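Local structure of putative c-1-tetrahydrofolate synthase, cytoplasmic (Leishmania major, 4A26) at residues S42-Q47 against S69-L74; R36-A41 against V65-F70; V238-V243 against Y252-D257; A114-H119 against L127-V132. The protein acts as a methylenetetrahydrofolate dehydrogenase and cyclohydrolase, probably using NADP, as a homodimer in one-carbon metabolism. One frame throughout, in Å; residues are numbered along the deposited sequence.

Contact 1: residues S42-Q47 against S69-L74; sequences SIIVGQ and SFNVEL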
loop_
_atom_site.group_PDB
_atom_site.type_symbol
_atom_site.label_atom_id
_atom_site.label_comp_id
_atom_site.label_asym_id
_atom_site.label_seq_id
_atom_site.Cartn_x
_atom_site.Cartn_y
_atom_site.Cartn_z
ATOM N N SER A 42 -9.976 -5.839 -23.793
ATOM C CA SER A 42 -11.017 -5.482 -22.838
ATOM C C SER A 42 -12.127 -6.523 -22.850
ATOM O O SER A 42 -12.372 -7.168 -23.871
ATOM C CB SER A 42 -11.592 -4.094 -23.144
ATOM O OG SER A 42 -12.155 -4.050 -24.439
ATOM N N ILE A 43 -12.779 -6.687 -21.704
ATOM C CA ILE A 43 -13.973 -7.509 -21.604
ATOM C C ILE A 43 -15.109 -6.635 -21.092
ATOM O O ILE A 43 -14.982 -5.982 -20.061
ATOM C CB ILE A 43 -13.767 -8.718 -20.667
ATOM C CG1 ILE A 43 -12.661 -9.628 -21.200
ATOM C CG2 ILE A 43 -15.047 -9.517 -20.551
ATOM C CD1 ILE A 43 -12.298 -10.769 -20.272
ATOM N N ILE A 44 -16.206 -6.605 -21.839
ATOM C CA ILE A 44 -17.417 -5.914 -21.421
ATOM C C ILE A 44 -18.557 -6.926 -21.437
ATOM O O ILE A 44 -18.653 -7.750 -22.351
ATOM C CB ILE A 44 -17.738 -4.697 -22.329
ATOM C CG1 ILE A 44 -18.905 -3.889 -21.756
ATOM C CG2 ILE A 44 -18.055 -5.139 -23.752
ATOM C CD1 ILE A 44 -19.293 -2.696 -22.608
ATOM N N VAL A 45 -19.397 -6.870 -20.405
ATOM C CA VAL A 45 -20.504 -7.803 -20.236
ATOM C C VAL A 45 -21.815 -7.026 -20.267
ATOM O O VAL A 45 -21.967 -6.009 -19.588
ATOM C CB VAL A 45 -20.377 -8.581 -18.916
ATOM C CG1 VAL A 45 -21.596 -9.474 -18.692
ATOM C CG2 VAL A 45 -19.099 -9.403 -18.916
ATOM N N GLY A 46 -22.758 -7.514 -21.062
ATOM C CA GLY A 46 -23.992 -6.783 -21.313
ATOM C C GLY A 46 -23.771 -5.681 -22.331
ATOM O O GLY A 46 -22.808 -5.721 -23.096
ATOM N N GLN A 47 -24.664 -4.696 -22.335
ATOM C CA GLN A 47 -24.711 -3.692 -23.399
ATOM C C GLN A 47 -24.997 -2.279 -22.872
ATOM O O GLN A 47 -25.699 -1.498 -23.516
ATOM C CB GLN A 47 -25.767 -4.104 -24.441
ATOM C CG GLN A 47 -25.374 -5.302 -25.313
ATOM C CD GLN A 47 -24.584 -4.900 -26.548
ATOM O OE1 GLN A 47 -25.129 -4.300 -27.480
ATOM N NE2 GLN A 47 -23.294 -5.235 -26.569
ATOM N N SER A 69 -5.951 -4.108 -30.803
ATOM C CA SER A 69 -7.077 -3.955 -29.895
ATOM C C SER A 69 -7.876 -5.249 -29.863
ATOM O O SER A 69 -8.108 -5.857 -30.907
ATOM C CB SER A 69 -7.963 -2.797 -30.355
ATOM O OG SER A 69 -8.353 -1.995 -29.258
ATOM N N PHE A 70 -8.284 -5.670 -28.668
ATOM C CA PHE A 70 -9.048 -6.901 -28.508
ATOM C C PHE A 70 -10.279 -6.672 -27.646
ATOM O O PHE A 70 -10.191 -6.661 -26.420
ATOM C CB PHE A 70 -8.173 -7.998 -27.905
ATOM C CG PHE A 70 -7.042 -8.417 -28.792
ATOM C CD1 PHE A 70 -7.234 -9.369 -29.781
ATOM C CD2 PHE A 70 -5.782 -7.851 -28.645
ATOM C CE1 PHE A 70 -6.187 -9.754 -30.606
ATOM C CE2 PHE A 70 -4.734 -8.230 -29.463
ATOM C CZ PHE A 70 -4.937 -9.181 -30.445
ATOM N N ASN A 71 -11.426 -6.486 -28.295
ATOM C CA ASN A 71 -12.685 -6.320 -27.580
ATOM C C ASN A 71 -13.454 -7.631 -27.543
ATOM O O ASN A 71 -13.774 -8.205 -28.591
ATOM C CB ASN A 71 -13.545 -5.224 -28.217
ATOM C CG ASN A 71 -14.767 -4.868 -27.366
ATOM O OD1 ASN A 71 -14.738 -4.968 -26.130
ATOM N ND2 ASN A 71 -15.849 -4.452 -28.026
ATOM N N VAL A 72 -13.725 -8.106 -26.330
ATOM C CA VAL A 72 -14.568 -9.268 -26.104
ATOM C C VAL A 72 -15.887 -8.781 -25.514
ATOM O O VAL A 72 -15.896 -8.166 -24.447
ATOM C CB VAL A 72 -13.903 -10.248 -25.124
ATOM C CG1 VAL A 72 -14.815 -11.427 -24.843
ATOM C CG2 VAL A 72 -12.563 -10.721 -25.671
ATOM N N GLU A 73 -16.993 -9.038 -26.213
ATOM C CA GLU A 73 -18.318 -8.614 -25.752
ATOM C C GLU A 73 -19.187 -9.814 -25.388
ATOM O O GLU A 73 -19.670 -10.526 -26.265
ATOM C CB GLU A 73 -19.016 -7.763 -26.814
ATOM C CG GLU A 73 -18.205 -6.553 -27.268
ATOM C CD GLU A 73 -18.995 -5.596 -28.140
ATOM O OE1 GLU A 73 -20.235 -5.551 -27.999
ATOM O OE2 GLU A 73 -18.374 -4.884 -28.961
ATOM N N LEU A 74 -19.375 -10.027 -24.086
ATOM C CA LEU A 74 -20.169 -11.145 -23.579
ATOM C C LEU A 74 -21.602 -10.699 -23.281
ATOM O O LEU A 74 -21.829 -9.534 -22.939
ATOM C CB LEU A 74 -19.532 -11.720 -22.312
ATOM C CG LEU A 74 -18.096 -12.236 -22.436
ATOM C CD1 LEU A 74 -17.573 -12.656 -21.075
ATOM C CD2 LEU A 74 -18.000 -13.388 -23.429
#
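Ile43 and Val72 lie side by side and point the same way from two parallel strands. These strands belong to a beta-alpha-beta unit, with helix 49-64 linking strand 39-45 to strand 68-74 in the catalytic domain. Ile43 CG1 is 4.2 Å from Val72 CB. Leu74 reaches over the same face and crosses both neighbours obliquely. Its CD1 is 4.1 Å from Ile43 CG2, and its CB is as close to Val45 CG2. Helix 80-91 covers this apolar face through Leu83, Val87 and Leu90. The opposite face is mixed. Ile44 runs alongside Glu73, with Ile44 CG2 3.8 Å from Glu73 CG, so the aliphatic part of the acid does the packing. Ser42 OG is hydrogen-bonded to His59 NE2 of helix 49-64; its approach to Asn71 OD1 is weak. The N-H and C=O groups of Ser42 and Ile44 bond in turn to Phe70, Val72 and Leu74, as in a parallel ladder. Gly46 N still bonds to Leu74 O where the first strand has ended. Beyond it the Gln47 chain, bent at chi2 (-87°), turns back toward Glu73. The amide and carboxylate planes are 19° apart, and Gln47 NE2 makes a weak bond to Glu73 OE1 at 3.4 Å.

Contact 2: residues R36-A41 against V65-F70; sequences RVPGLA and VGMASF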
loop_
_atom_site.group_PDB
_atom_site.type_symbol
_atom_site.label_atom_id
_atom_site.label_comp_id
_atom_site.label_asym_id
_atom_site.label_seq_id
_atom_site.Cartn_x
_atom_site.Cartn_y
_atom_site.Cartn_z
ATOM N N ARG A 36 5.853 -6.854 -34.607
ATOM C CA ARG A 36 4.987 -7.157 -33.470
ATOM C C ARG A 36 4.611 -5.872 -32.744
ATOM O O ARG A 36 5.318 -4.867 -32.830
ATOM C CB ARG A 36 5.662 -8.134 -32.505
ATOM C CG ARG A 36 5.637 -9.578 -32.972
ATOM C CD ARG A 36 6.210 -10.509 -31.910
ATOM N NE ARG A 36 7.654 -10.336 -31.750
ATOM C CZ ARG A 36 8.386 -10.882 -30.780
ATOM N NH1 ARG A 36 7.821 -11.648 -29.846
ATOM N NH2 ARG A 36 9.696 -10.651 -30.734
ATOM N N VAL A 37 3.503 -5.924 -32.017
ATOM C CA VAL A 37 2.893 -4.727 -31.465
ATOM C C VAL A 37 2.101 -5.056 -30.197
ATOM O O VAL A 37 1.688 -6.198 -30.009
ATOM C CB VAL A 37 1.996 -4.057 -32.541
ATOM C CG1 VAL A 37 0.620 -3.726 -32.001
ATOM C CG2 VAL A 37 2.682 -2.825 -33.117
ATOM N N PRO A 38 1.904 -4.061 -29.312
ATOM C CA PRO A 38 1.160 -4.327 -28.086
ATOM C C PRO A 38 -0.328 -4.513 -28.334
ATOM O O PRO A 38 -0.888 -3.923 -29.259
ATOM C CB PRO A 38 1.392 -3.070 -27.233
ATOM C CG PRO A 38 2.449 -2.279 -27.935
ATOM C CD PRO A 38 2.378 -2.669 -29.372
ATOM N N GLY A 39 -0.956 -5.329 -27.495
ATOM C CA GLY A 39 -2.382 -5.579 -27.572
ATOM C C GLY A 39 -3.033 -5.187 -26.264
ATOM O O GLY A 39 -2.638 -5.665 -25.202
ATOM N N LEU A 40 -4.012 -4.292 -26.342
ATOM C CA LEU A 40 -4.864 -3.979 -25.209
ATOM C C LEU A 40 -6.181 -4.711 -25.399
ATOM O O LEU A 40 -6.888 -4.484 -26.380
ATOM C CB LEU A 40 -5.116 -2.475 -25.121
ATOM C CG LEU A 40 -5.951 -2.019 -23.927
ATOM C CD1 LEU A 40 -5.338 -2.509 -22.615
ATOM C CD2 LEU A 40 -6.089 -0.508 -23.935
ATOM N N ALA A 41 -6.494 -5.601 -24.462
ATOM C CA ALA A 41 -7.723 -6.370 -24.500
ATOM C C ALA A 41 -8.691 -5.849 -23.454
ATOM O O ALA A 41 -8.283 -5.457 -22.364
ATOM C CB ALA A 41 -7.430 -7.838 -24.253
ATOM N N VAL A 65 -1.959 5.107 -31.485
ATOM C CA VAL A 65 -0.590 4.758 -31.102
ATOM C C VAL A 65 -0.061 3.527 -31.866
ATOM O O VAL A 65 1.122 3.204 -31.788
ATOM C CB VAL A 65 -0.510 4.538 -29.562
ATOM C CG1 VAL A 65 0.762 3.819 -29.162
ATOM C CG2 VAL A 65 -0.620 5.872 -28.839
ATOM N N GLY A 66 -0.934 2.855 -32.610
ATOM C CA GLY A 66 -0.537 1.701 -33.414
ATOM C C GLY A 66 -0.517 0.386 -32.654
ATOM O O GLY A 66 0.191 -0.546 -33.038
ATOM N N MET A 67 -1.295 0.311 -31.576
ATOM C CA MET A 67 -1.454 -0.922 -30.818
ATOM C C MET A 67 -2.570 -1.762 -31.416
ATOM O O MET A 67 -3.448 -1.243 -32.109
ATOM C CB MET A 67 -1.789 -0.617 -29.358
ATOM C CG MET A 67 -0.620 -0.094 -28.559
ATOM S SD MET A 67 -1.056 0.255 -26.847
ATOM C CE MET A 67 0.547 0.723 -26.191
ATOM N N ALA A 68 -2.532 -3.063 -31.143
ATOM C CA ALA A 68 -3.635 -3.947 -31.496
ATOM C C ALA A 68 -4.715 -3.802 -30.434
ATOM O O ALA A 68 -4.434 -3.405 -29.304
ATOM C CB ALA A 68 -3.164 -5.390 -31.590
ATOM N N SER A 69 -5.951 -4.108 -30.803
ATOM C CA SER A 69 -7.077 -3.955 -29.895
ATOM C C SER A 69 -7.876 -5.249 -29.863
ATOM O O SER A 69 -8.108 -5.857 -30.907
ATOM C CB SER A 69 -7.963 -2.797 -30.355
ATOM O OG SER A 69 -8.353 -1.995 -29.258
ATOM N N PHE A 70 -8.284 -5.670 -28.668
ATOM C CA PHE A 70 -9.048 -6.901 -28.508
ATOM C C PHE A 70 -10.279 -6.672 -27.646
ATOM O O PHE A 70 -10.191 -6.661 -26.420
ATOM C CB PHE A 70 -8.173 -7.998 -27.905
ATOM C CG PHE A 70 -7.042 -8.417 -28.792
ATOM C CD1 PHE A 70 -7.234 -9.369 -29.781
ATOM C CD2 PHE A 70 -5.782 -7.851 -28.645
ATOM C CE1 PHE A 70 -6.187 -9.754 -30.606
ATOM C CE2 PHE A 70 -4.734 -8.230 -29.463
ATOM C CZ PHE A 70 -4.937 -9.181 -30.445
#
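Met67 lies across the ring of Pro38 at about a right angle, just before the paired strands of a beta-alpha-beta unit begin. Its CB lies 3.4 Å from Pro38 O. CG is anti to the carbonyl carbon (chi1 -73°) and meets the proline ring, 3.8 Å from Pro38 CG. SD passes Pro38 CB at 4.1 Å. The extended chain then carries CE on, yet it stays 4.0 Å from Pro38 CG. Every atom of the side chain therefore has proline as a neighbour. Helix 279-297 packs on the pair, with Leu286 on Met67 and Phe293 on Pro38. Gly66, with positive phi, ends helix 49-64 in a Schellman motif and leads the chain into strand 68-74. Both methyls of Val37 lie near Gly66 O, and CG1 also approaches Ala68 CB. The parallel ladder starts with Ala68 N bonded to Pro38 O, then Leu40 N to Ala68 O at 3.1 Å. On the face that carries Ala41, the CB atoms of Ala41 and Phe70 meet at 3.7 Å. Gly39 CA sits at the edge of the Phe70 ring, 4.0 Å from CE2.

Contact 3: residues V238-V243 against Y252-D257; sequences VGTTPV and YRLVGD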
loop_
_atom_site.group_PDB
_atom_site.type_symbol
_atom_site.label_atom_id
_atom_site.label_comp_id
_atom_site.label_asym_id
_atom_site.label_seq_id
_atom_site.Cartn_x
_atom_site.Cartn_y
_atom_site.Cartn_z
ATOM N N VAL A 238 -8.763 16.153 -9.178
ATOM C CA VAL A 238 -9.147 14.867 -9.767
ATOM C C VAL A 238 -10.650 14.585 -9.606
ATOM O O VAL A 238 -11.210 13.733 -10.301
ATOM C CB VAL A 238 -8.330 13.700 -9.157
ATOM C CG1 VAL A 238 -8.427 12.469 -10.042
ATOM C CG2 VAL A 238 -6.873 14.094 -8.992
ATOM N N GLY A 239 -11.300 15.301 -8.695
ATOM C CA GLY A 239 -12.741 15.176 -8.516
ATOM C C GLY A 239 -13.521 15.655 -9.726
ATOM O O GLY A 239 -13.126 16.607 -10.388
ATOM N N THR A 240 -14.634 14.982 -10.005
ATOM C CA THR A 240 -15.505 15.318 -11.131
ATOM C C THR A 240 -16.952 14.994 -10.779
ATOM O O THR A 240 -17.270 13.846 -10.470
ATOM C CB THR A 240 -15.126 14.519 -12.385
ATOM O OG1 THR A 240 -14.885 13.149 -12.027
ATOM C CG2 THR A 240 -13.884 15.104 -13.037
ATOM N N THR A 241 -17.815 16.005 -10.820
ATOM C CA THR A 241 -19.227 15.845 -10.485
ATOM C C THR A 241 -20.092 16.774 -11.346
ATOM O O THR A 241 -19.816 17.972 -11.422
ATOM C CB THR A 241 -19.481 16.192 -9.006
ATOM O OG1 THR A 241 -18.569 15.466 -8.173
ATOM C CG2 THR A 241 -20.911 15.861 -8.610
ATOM N N PRO A 242 -21.141 16.233 -11.994
ATOM C CA PRO A 242 -22.043 17.099 -12.755
ATOM C C PRO A 242 -22.919 17.980 -11.858
ATOM O O PRO A 242 -23.197 17.616 -10.716
ATOM C CB PRO A 242 -22.901 16.104 -13.542
ATOM C CG PRO A 242 -22.872 14.864 -12.749
ATOM C CD PRO A 242 -21.518 14.813 -12.109
ATOM N N VAL A 243 -23.332 19.134 -12.381
ATOM C CA VAL A 243 -24.211 20.063 -11.666
ATOM C C VAL A 243 -25.247 20.638 -12.632
ATOM O O VAL A 243 -24.986 20.714 -13.827
ATOM C CB VAL A 243 -23.420 21.233 -11.039
ATOM C CG1 VAL A 243 -22.357 20.710 -10.078
ATOM C CG2 VAL A 243 -22.790 22.104 -12.123
ATOM N N TYR A 252 -25.995 20.093 -17.825
ATOM C CA TYR A 252 -24.977 19.964 -16.780
ATOM C C TYR A 252 -23.556 20.201 -17.294
ATOM O O TYR A 252 -23.303 20.174 -18.501
ATOM C CB TYR A 252 -25.066 18.591 -16.086
ATOM C CG TYR A 252 -24.633 17.407 -16.935
ATOM C CD1 TYR A 252 -23.293 17.023 -16.999
ATOM C CD2 TYR A 252 -25.563 16.662 -17.657
ATOM C CE1 TYR A 252 -22.890 15.938 -17.772
ATOM C CE2 TYR A 252 -25.171 15.573 -18.431
ATOM C CZ TYR A 252 -23.835 15.218 -18.485
ATOM O OH TYR A 252 -23.443 14.143 -19.251
ATOM N N ARG A 253 -22.643 20.445 -16.358
ATOM C CA ARG A 253 -21.216 20.521 -16.653
ATOM C C ARG A 253 -20.420 19.864 -15.527
ATOM O O ARG A 253 -20.828 19.913 -14.369
ATOM C CB ARG A 253 -20.777 21.976 -16.834
ATOM C CG ARG A 253 -20.733 22.805 -15.554
ATOM C CD ARG A 253 -20.546 24.280 -15.867
ATOM N NE ARG A 253 -20.581 25.114 -14.664
ATOM C CZ ARG A 253 -20.641 26.446 -14.664
ATOM N NH1 ARG A 253 -20.676 27.133 -15.805
ATOM N NH2 ARG A 253 -20.670 27.101 -13.508
ATOM N N LEU A 254 -19.289 19.255 -15.869
ATOM C CA LEU A 254 -18.420 18.644 -14.866
ATOM C C LEU A 254 -17.737 19.734 -14.048
ATOM O O LEU A 254 -17.152 20.662 -14.605
ATOM C CB LEU A 254 -17.370 17.740 -15.517
ATOM C CG LEU A 254 -17.841 16.348 -15.947
ATOM C CD1 LEU A 254 -18.727 16.415 -17.182
ATOM C CD2 LEU A 254 -16.646 15.433 -16.190
ATOM N N VAL A 255 -17.828 19.619 -12.725
ATOM C CA VAL A 255 -17.229 20.586 -11.809
ATOM C C VAL A 255 -16.327 19.859 -10.814
ATOM O O VAL A 255 -16.720 18.838 -10.248
ATOM C CB VAL A 255 -18.308 21.360 -11.034
ATOM C CG1 VAL A 255 -17.733 22.651 -10.471
ATOM C CG2 VAL A 255 -19.497 21.657 -11.930
ATOM N N GLY A 256 -15.127 20.392 -10.602
ATOM C CA GLY A 256 -14.138 19.762 -9.737
ATOM C C GLY A 256 -14.313 20.080 -8.263
ATOM O O GLY A 256 -15.160 20.887 -7.883
ATOM N N ASP A 257 -13.496 19.430 -7.435
ATOM C CA ASP A 257 -13.478 19.657 -5.989
ATOM C C ASP A 257 -13.007 21.060 -5.618
ATOM O O ASP A 257 -13.423 21.616 -4.600
ATOM C CB ASP A 257 -12.561 18.643 -5.295
ATOM C CG ASP A 257 -13.211 17.283 -5.104
ATOM O OD1 ASP A 257 -14.140 16.933 -5.856
ATOM O OD2 ASP A 257 -12.772 16.553 -4.187
#
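Thr241 and Val255 are joined by two backbone hydrogen bonds. Thr241 N reaches Val255 O at 3.1 Å, and Val255 N returns to Thr241 O at 2.9 Å. The second donor stands well above the carbonyl plane, 41° out of it. The next pair is held more loosely. Val243 N is 3.3 Å from Arg253 O, and the return bond from Arg253 N to Val243 O is weak at 3.5 Å. Pro242 sits between these pairs, where its CA makes a CA-H...O contact with Arg253 O. Gly256 CA makes another with Gly239 O.

This is a short antiparallel beta hairpin. Strands 241-243 and 253-255 are weakly bonded and run at 127° to each other, well away from a flat antiparallel pair. The hairpin follows strand 234-237 of the NAD(P)-binding domain, and the long loop between its arms includes Pro246 and Arg248, which touch Arg253.

Apolar packing occurs on both faces. On one, Val243 and Val255 cross at about a right angle, and both methyls of Val243 meet Val255 CG2, with CG1 at 3.5 Å. Arg253 CG comes up beside Val243 CG2. On the other, Tyr252 CG stands between its backbone N and carbonyl carbon (chi1 70°), which places it 4.0 Å from Pro242 CB. Tyr252 CD1 is closer to that atom, at 3.6 Å. Farther back along the arms, Leu254 CD2 approaches Thr240 CB.

At the base Asp257 OD1 packs 3.5 Å from Gly239 CA. Asp257 OD2 accepts a hydrogen bond from Gly219 N, while the backbone N of Asp257 is bonded to Asp237 OD1. Thr241 OG1 has a weak bond to Gly219 O.

Contact 4: residues A114-H119 against L127-V132; sequences AIEKIH and LLPVNV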
loop_
_atom_site.group_PDB
_atom_site.type_symbol
_atom_site.label_atom_id
_atom_site.label_comp_id
_atom_site.label_asym_id
_atom_site.label_seq_id
_atom_site.Cartn_x
_atom_site.Cartn_y
_atom_site.Cartn_z
ATOM N N ALA A 114 -13.721 -12.034 -10.825
ATOM C CA ALA A 114 -13.410 -11.966 -12.255
ATOM C C ALA A 114 -12.062 -11.296 -12.501
ATOM O O ALA A 114 -11.347 -11.665 -13.427
ATOM C CB ALA A 114 -14.504 -11.230 -13.004
ATOM N N ILE A 115 -11.726 -10.311 -11.671
ATOM C CA ILE A 115 -10.442 -9.610 -11.758
ATOM C C ILE A 115 -9.264 -10.454 -11.248
ATOM O O ILE A 115 -8.141 -10.312 -11.734
ATOM C CB ILE A 115 -10.485 -8.278 -10.969
ATOM C CG1 ILE A 115 -11.424 -7.278 -11.656
ATOM C CG2 ILE A 115 -9.098 -7.675 -10.853
ATOM C CD1 ILE A 115 -11.915 -6.163 -10.744
ATOM N N GLU A 116 -9.520 -11.323 -10.272
ATOM C CA GLU A 116 -8.466 -12.164 -9.690
ATOM C C GLU A 116 -7.932 -13.159 -10.727
ATOM O O GLU A 116 -6.756 -13.531 -10.685
ATOM C CB GLU A 116 -8.976 -12.900 -8.438
ATOM C CG GLU A 116 -7.982 -12.937 -7.264
ATOM C CD GLU A 116 -7.877 -11.608 -6.499
ATOM O OE1 GLU A 116 -8.300 -10.554 -7.033
ATOM O OE2 GLU A 116 -7.362 -11.617 -5.357
ATOM N N LYS A 117 -8.799 -13.568 -11.659
ATOM C CA LYS A 117 -8.420 -14.448 -12.774
ATOM C C LYS A 117 -7.342 -13.854 -13.672
ATOM O O LYS A 117 -6.571 -14.596 -14.280
ATOM C CB LYS A 117 -9.637 -14.793 -13.647
ATOM C CG LYS A 117 -10.336 -16.078 -13.264
ATOM C CD LYS A 117 -9.660 -17.311 -13.865
ATOM C CE LYS A 117 -10.267 -18.601 -13.310
ATOM N NZ LYS A 117 -9.662 -19.839 -13.889
ATOM N N ILE A 118 -7.302 -12.527 -13.778
ATOM C CA ILE A 118 -6.313 -11.871 -14.629
ATOM C C ILE A 118 -4.918 -12.163 -14.090
ATOM O O ILE A 118 -4.692 -12.125 -12.881
ATOM C CB ILE A 118 -6.519 -10.339 -14.705
ATOM C CG1 ILE A 118 -7.865 -10.001 -15.358
ATOM C CG2 ILE A 118 -5.390 -9.688 -15.499
ATOM C CD1 ILE A 118 -8.292 -8.556 -15.166
ATOM N N HIS A 119 -3.996 -12.474 -14.994
ATOM C CA HIS A 119 -2.614 -12.714 -14.621
ATOM C C HIS A 119 -1.971 -11.392 -14.194
ATOM O O HIS A 119 -2.132 -10.379 -14.878
ATOM C CB HIS A 119 -1.848 -13.354 -15.779
ATOM C CG HIS A 119 -2.004 -14.840 -15.849
ATOM N ND1 HIS A 119 -1.013 -15.673 -16.322
ATOM C CD2 HIS A 119 -3.026 -15.647 -15.476
ATOM C CE1 HIS A 119 -1.425 -16.926 -16.253
ATOM N NE2 HIS A 119 -2.643 -16.938 -15.744
ATOM N N LEU A 127 -5.530 -3.536 -10.662
ATOM C CA LEU A 127 -6.624 -3.772 -9.713
ATOM C C LEU A 127 -6.387 -4.983 -8.795
ATOM O O LEU A 127 -7.085 -5.147 -7.796
ATOM C CB LEU A 127 -7.942 -3.950 -10.477
ATOM C CG LEU A 127 -8.490 -2.674 -11.121
ATOM C CD1 LEU A 127 -9.449 -3.001 -12.259
ATOM C CD2 LEU A 127 -9.161 -1.787 -10.080
ATOM N N LEU A 128 -5.419 -5.826 -9.147
ATOM C CA LEU A 128 -5.073 -6.995 -8.340
ATOM C C LEU A 128 -4.379 -6.567 -7.046
ATOM O O LEU A 128 -3.605 -5.608 -7.053
ATOM C CB LEU A 128 -4.151 -7.938 -9.120
ATOM C CG LEU A 128 -4.786 -8.803 -10.211
ATOM C CD1 LEU A 128 -3.713 -9.503 -11.015
ATOM C CD2 LEU A 128 -5.731 -9.820 -9.607
ATOM N N PRO A 129 -4.666 -7.260 -5.929
ATOM C CA PRO A 129 -3.975 -6.968 -4.666
ATOM C C PRO A 129 -2.449 -7.051 -4.749
ATOM O O PRO A 129 -1.757 -6.201 -4.191
ATOM C CB PRO A 129 -4.516 -8.039 -3.719
ATOM C CG PRO A 129 -5.872 -8.332 -4.235
ATOM C CD PRO A 129 -5.804 -8.176 -5.728
ATOM N N VAL A 130 -1.936 -8.058 -5.449
ATOM C CA VAL A 130 -0.490 -8.222 -5.607
ATOM C C VAL A 130 0.159 -6.993 -6.264
ATOM O O VAL A 130 1.234 -6.565 -5.847
ATOM C CB VAL A 130 -0.135 -9.529 -6.369
ATOM C CG1 VAL A 130 -0.689 -9.506 -7.790
ATOM C CG2 VAL A 130 1.369 -9.758 -6.368
ATOM N N ASN A 131 -0.499 -6.408 -7.261
ATOM C CA ASN A 131 -0.002 -5.160 -7.864
ATOM C C ASN A 131 -0.137 -3.974 -6.903
ATOM O O ASN A 131 0.756 -3.125 -6.824
ATOM C CB ASN A 131 -0.701 -4.877 -9.195
ATOM C CG ASN A 131 -0.339 -5.894 -10.277
ATOM O OD1 ASN A 131 0.801 -6.355 -10.367
ATOM N ND2 ASN A 131 -1.311 -6.244 -11.100
ATOM N N VAL A 132 -1.242 -3.935 -6.161
ATOM C CA VAL A 132 -1.424 -2.945 -5.099
ATOM C C VAL A 132 -0.351 -3.116 -4.025
ATOM O O VAL A 132 0.162 -2.136 -3.487
ATOM C CB VAL A 132 -2.825 -3.048 -4.444
ATOM C CG1 VAL A 132 -3.004 -1.962 -3.390
ATOM C CG2 VAL A 132 -3.926 -2.947 -5.500
#
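The carboxylate of Glu116 meets the ring of Pro129 and a methyl of Leu128. Its OE1 is 3.7 Å from both Pro129 CD and Leu128 CD2, and OE2 lies 3.8 Å from Pro129 CG. A bend at chi2 (76°) turns CD back toward these residues. OE2 also forms a salt bridge with Arg140 of the second subunit, so the carboxylate binds one chain by charge while it packs on its own. The other flat group, the His119 ring, has Lys117 O at its edge and in its plane. Leu128 is met by the backbone C of His119, near CD1.

Leu128 fills the middle of the contact. Its side chain slides past Ile115 in the opposite direction. CD2 lies 3.3 Å from Ile115 O, and CD1 lies 3.4 Å from Ile118 O. Ile115 O also accepts a hydrogen bond from Ile118 N. Ile115 CG2 packs on Leu127 CB at 3.9 Å. No hydrogen bond joins the two segments.

Leu128 is the N-cap residue of helix 129-136, and Asp123 holds its backbone N through OD2. The contact packs the end region of helix 111-116, in the catalytic domain, on the start of helix 129-136, at the junction with the NAD(P)-binding domain. Helix 80-91 touches Ala114, Lys117 and Ile118, while Tyr137, Pro129 and Arg140 of the second subunit pack on the 127-132 segment.

How the contacts relate
Contacts 1 and 2 are successive parts of one parallel strand pair, 39-45 with 68-74, and share Ser69 and Phe70. Their centres are about 15 Å apart. Both are partly buried, between helices, and combine a regular ladder with apolar packing. Contact 3 also uses backbone bonds, but in a splayed antiparallel hairpin with several exposed residues. It lies in the NAD(P)-binding domain, and its centre is about 28 Å from that of contact 1. Contact 4 has no hydrogen bond between its segments. Its packing round the buried Leu128 joins the catalytic and NAD(P)-binding domains, and among the four contacts it alone touches the second subunit.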